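Local coordinates for FHA domain-containing protein FhaA (Mycobacterium tuberculosis, PDB 3PO8) that regulates cell growth and peptidoglycan synthesis by binding MviN, using the FHA domain seen here to bind phosphorylated MviN and PknB, at residues 22-27 against 46-51. Residues are numbered along the deposited sequence; the frame is centred on the assembly and turned at random.
Sequences EGSNII and HLEIRW
Ile27 lies alongside Leu47, both side chains pointing the same way, and its CD1 presses on Leu47 CD1 at 3.4 Å, a close fit for two methyl groups. Leu47 CG sits between the backbone N and the carbonyl carbon (chi1 63°), the crowded position, and CD1 beyond it meets Ile27. Ile27 CD1 also reaches Ile49 CD1, at 4.0 Å. These three side chains face the other sheet of the FHA beta sandwich, where they meet Leu8, Ile85 and Leu87. Within one sheet of the sandwich, 23-27 and 47-51 are antiparallel neighbours, their N-to-C directions 154° apart. Gly23-Trp51, Asn25-Ile49 and Ile27-Leu47 are the hydrogen-bonded pairs. At Ile27 the pairing carries a classic beta bulge: His46 and Leu47 both face Ile27, and both of their N-H groups bond to Ile27 O. The His46 ring turns away from this contact and bonds to Ser43 N and Gly66 O.

On the same face as Ile27, Asn25 makes three bonds to Ile49. Its backbone N and its ND2 both donate to Ile49 O, from opposite faces of the carbonyl plane, and its own O accepts from Ile49 N. The ND2 bond is 3.0 Å long, with Ile49 O almost in the amide plane. CG stands beside the backbone N (chi1 -61°), on the side from which the amide can share that carbonyl O with the backbone N-H. The buried amide is held further by Tyr18 OH at OD1 and Arg21 O at ND2.

On the opposite face, with Ser24, Glu48 and Arg50, Ile26 CD1 packs on Glu48 CB at 3.5 Å. Ser24 OG lies 3.2 Å from Glu48 OE1, a possible and long hydrogen bond. Arg50 NH1 makes a salt bridge to Glu48 OE2 at 2.7 Å, approaching from above the carboxylate plane. Arg50 NH2 pairs with Glu76.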
ATOM      1  N   GLU A  22       6.539 -10.589  -4.633  1.00 14.81           N
ATOM      2  CA  GLU A  22       6.772 -10.347  -6.040  1.00 15.52           C
ATOM      3  C   GLU A  22       5.445 -10.418  -6.780  1.00 15.20           C
ATOM      4  O   GLU A  22       4.607 -11.282  -6.533  1.00 17.02           O
ATOM      5  CB  GLU A  22       7.756 -11.390  -6.582  1.00 16.71           C
ATOM      6  CG  GLU A  22       8.120 -11.216  -8.031  1.00 20.56           C
ATOM      7  CD  GLU A  22       9.177 -12.197  -8.480  1.00 23.61           C
ATOM      8  OE1 GLU A  22      10.015 -12.616  -7.640  1.00 27.90           O
ATOM      9  OE2 GLU A  22       9.152 -12.543  -9.687  1.00 24.92           O
ATOM     10  N   GLY A  23       5.245  -9.465  -7.681  1.00 14.06           N
ATOM     11  CA  GLY A  23       4.046  -9.391  -8.457  1.00 13.70           C
ATOM     12  C   GLY A  23       3.136  -8.300  -7.942  1.00 13.34           C
ATOM     13  O   GLY A  23       3.565  -7.267  -7.432  1.00 13.96           O
ATOM     14  N   SER A  24       1.860  -8.530  -8.150  1.00 14.68           N
ATOM     15  CA  SER A  24       0.828  -7.609  -7.761  1.00 15.61           C
ATOM     16  C   SER A  24       0.379  -7.848  -6.315  1.00 14.37           C
ATOM     17  O   SER A  24       0.155  -8.984  -5.903  1.00 16.81           O
ATOM     18  CB  SER A  24      -0.346  -7.769  -8.712  1.00 17.14           C
ATOM     19  OG  SER A  24      -1.491  -7.151  -8.209  1.00 21.94           O
ATOM     20  N   ASN A  25       0.253  -6.767  -5.557  1.00 12.32           N
ATOM     21  CA  ASN A  25      -0.207  -6.805  -4.171  1.00 12.11           C
ATOM     22  C   ASN A  25      -1.363  -5.851  -4.014  1.00 11.64           C
ATOM     23  O   ASN A  25      -1.147  -4.636  -4.076  1.00 11.66           O
ATOM     24  CB  ASN A  25       0.912  -6.360  -3.214  1.00 11.75           C
ATOM     25  CG  ASN A  25       2.139  -7.243  -3.268  1.00 11.54           C
ATOM     26  OD1 ASN A  25       2.317  -8.115  -2.419  1.00 11.54           O
ATOM     27  ND2 ASN A  25       2.995  -7.025  -4.262  1.00 11.55           N
ATOM     28  N   ILE A  26      -2.572  -6.367  -3.848  1.00 11.70           N
ATOM     29  CA  ILE A  26      -3.761  -5.527  -3.792  1.00 12.00           C
ATOM     30  C   ILE A  26      -4.105  -5.162  -2.363  1.00 11.69           C
ATOM     31  O   ILE A  26      -4.153  -6.006  -1.484  1.00 11.33           O
ATOM     32  CB  ILE A  26      -4.982  -6.260  -4.426  1.00 13.83           C
ATOM     33  CG1 ILE A  26      -4.669  -6.641  -5.884  1.00 16.93           C
ATOM     34  CG2 ILE A  26      -6.303  -5.461  -4.259  1.00 15.48           C
ATOM     35  CD1 ILE A  26      -4.516  -5.496  -6.838  1.00 20.61           C
ATOM     36  N   ILE A  27      -4.314  -3.869  -2.135  1.00 10.82           N
ATOM     37  CA  ILE A  27      -4.818  -3.361  -0.868  1.00 11.23           C
ATOM     38  C   ILE A  27      -6.257  -2.945  -1.076  1.00 10.96           C
ATOM     39  O   ILE A  27      -6.576  -2.250  -2.034  1.00 11.09           O
ATOM     40  CB  ILE A  27      -3.996  -2.151  -0.384  1.00 11.63           C
ATOM     41  CG1 ILE A  27      -2.542  -2.509  -0.186  1.00 13.87           C
ATOM     42  CG2 ILE A  27      -4.566  -1.595   0.895  1.00 13.56           C
ATOM     43  CD1 ILE A  27      -1.726  -1.299   0.099  1.00 20.36           C
ATOM     44  N   HIS A  46      -8.574  -1.314  -3.907  1.00 10.90           N
ATOM     45  CA  HIS A  46      -8.342   0.119  -3.857  1.00 10.55           C
ATOM     46  C   HIS A  46      -7.087   0.559  -4.570  1.00  9.87           C
ATOM     47  O   HIS A  46      -7.101   1.532  -5.334  1.00 11.00           O
ATOM     48  CB  HIS A  46      -8.318   0.588  -2.412  1.00 10.52           C
ATOM     49  CG  HIS A  46      -8.378   2.074  -2.252  1.00 10.78           C
ATOM     50  ND1 HIS A  46      -9.490   2.710  -1.752  1.00 11.65           N
ATOM     51  CD2 HIS A  46      -7.449   3.035  -2.456  1.00 12.60           C
ATOM     52  CE1 HIS A  46      -9.257   4.008  -1.690  1.00 11.02           C
ATOM     53  NE2 HIS A  46      -8.023   4.236  -2.115  1.00 10.89           N
ATOM     54  N   LEU A  47      -5.979  -0.112  -4.281  1.00 10.01           N
ATOM     55  CA  LEU A  47      -4.750   0.160  -4.967  1.00 10.25           C
ATOM     56  C   LEU A  47      -3.985  -1.123  -5.105  1.00  9.67           C
ATOM     57  O   LEU A  47      -4.251  -2.089  -4.399  1.00 10.66           O
ATOM     58  CB  LEU A  47      -3.925   1.254  -4.273  1.00 11.82           C
ATOM     59  CG  LEU A  47      -3.435   0.953  -2.864  1.00 11.91           C
ATOM     60  CD1 LEU A  47      -2.106   0.186  -2.882  1.00 15.13           C
ATOM     61  CD2 LEU A  47      -3.229   2.231  -2.042  1.00 11.86           C
ATOM     62  N   GLU A  48      -3.044  -1.130  -6.048  1.00 10.36           N
ATOM     63  CA  GLU A  48      -2.112  -2.215  -6.202  1.00 11.90           C
ATOM     64  C   GLU A  48      -0.715  -1.705  -6.020  1.00 10.40           C
ATOM     65  O   GLU A  48      -0.418  -0.583  -6.375  1.00 11.29           O
ATOM     66  CB  GLU A  48      -2.279  -2.871  -7.573  1.00 13.76           C
ATOM     67  CG  GLU A  48      -1.659  -2.205  -8.741  1.00 17.57           C
ATOM     68  CD  GLU A  48      -1.528  -3.127  -9.979  1.00 19.96           C
ATOM     69  OE1 GLU A  48      -1.474  -4.392  -9.859  1.00 23.72           O
ATOM     70  OE2 GLU A  48      -1.464  -2.544 -11.073  1.00 26.53           O
ATOM     71  N   ILE A  49       0.142  -2.531  -5.448  1.00  9.78           N
ATOM     72  CA  ILE A  49       1.568  -2.256  -5.421  1.00 10.02           C
ATOM     73  C   ILE A  49       2.231  -3.399  -6.158  1.00  9.38           C
ATOM     74  O   ILE A  49       2.075  -4.560  -5.781  1.00 11.64           O
ATOM     75  CB  ILE A  49       2.152  -2.102  -4.027  1.00 10.11           C
ATOM     76  CG1 ILE A  49       1.492  -0.914  -3.320  1.00 11.10           C
ATOM     77  CG2 ILE A  49       3.649  -1.855  -4.119  1.00 12.53           C
ATOM     78  CD1 ILE A  49       1.749  -0.768  -1.827  1.00 11.89           C
ATOM     79  N   ARG A  50       2.952  -3.054  -7.217  1.00  9.25           N
ATOM     80  CA  ARG A  50       3.671  -4.003  -8.047  1.00  9.78           C
ATOM     81  C   ARG A  50       5.122  -4.035  -7.625  1.00  9.93           C
ATOM     82  O   ARG A  50       5.756  -3.002  -7.604  1.00 11.11           O
ATOM     83  CB  ARG A  50       3.517  -3.605  -9.500  1.00  9.98           C
ATOM     84  CG  ARG A  50       2.036  -3.644  -9.910  1.00 12.37           C
ATOM     85  CD  ARG A  50       1.794  -3.548 -11.406  1.00 14.86           C
ATOM     86  NE  ARG A  50       2.447  -2.400 -12.002  1.00 16.10           N
ATOM     87  CZ  ARG A  50       1.874  -1.222 -12.250  1.00 20.58           C
ATOM     88  NH1 ARG A  50       0.616  -0.987 -11.938  1.00 22.14           N
ATOM     89  NH2 ARG A  50       2.590  -0.258 -12.805  1.00 21.80           N
ATOM     90  N   TRP A  51       5.626  -5.219  -7.290  1.00 10.77           N
ATOM     91  CA  TRP A  51       6.967  -5.361  -6.741  1.00 11.32           C
ATOM     92  C   TRP A  51       7.775  -6.376  -7.538  1.00 12.74           C
ATOM     93  O   TRP A  51       7.319  -7.476  -7.772  1.00 12.80           O
ATOM     94  CB  TRP A  51       6.835  -5.832  -5.296  1.00 11.35           C
ATOM     95  CG  TRP A  51       8.112  -6.108  -4.569  1.00 11.68           C
ATOM     96  CD1 TRP A  51       8.475  -7.291  -4.004  1.00 14.10           C
ATOM     97  CD2 TRP A  51       9.169  -5.185  -4.279  1.00 11.89           C
ATOM     98  NE1 TRP A  51       9.696  -7.166  -3.399  1.00 15.52           N
ATOM     99  CE2 TRP A  51      10.132  -5.878  -3.534  1.00 14.73           C
ATOM    100  CE3 TRP A  51       9.400  -3.833  -4.585  1.00 11.94           C
ATOM    101  CZ2 TRP A  51      11.312  -5.278  -3.112  1.00 14.10           C
ATOM    102  CZ3 TRP A  51      10.560  -3.229  -4.133  1.00 13.26           C
ATOM    103  CH2 TRP A  51      11.506  -3.958  -3.409  1.00 14.65           C
TER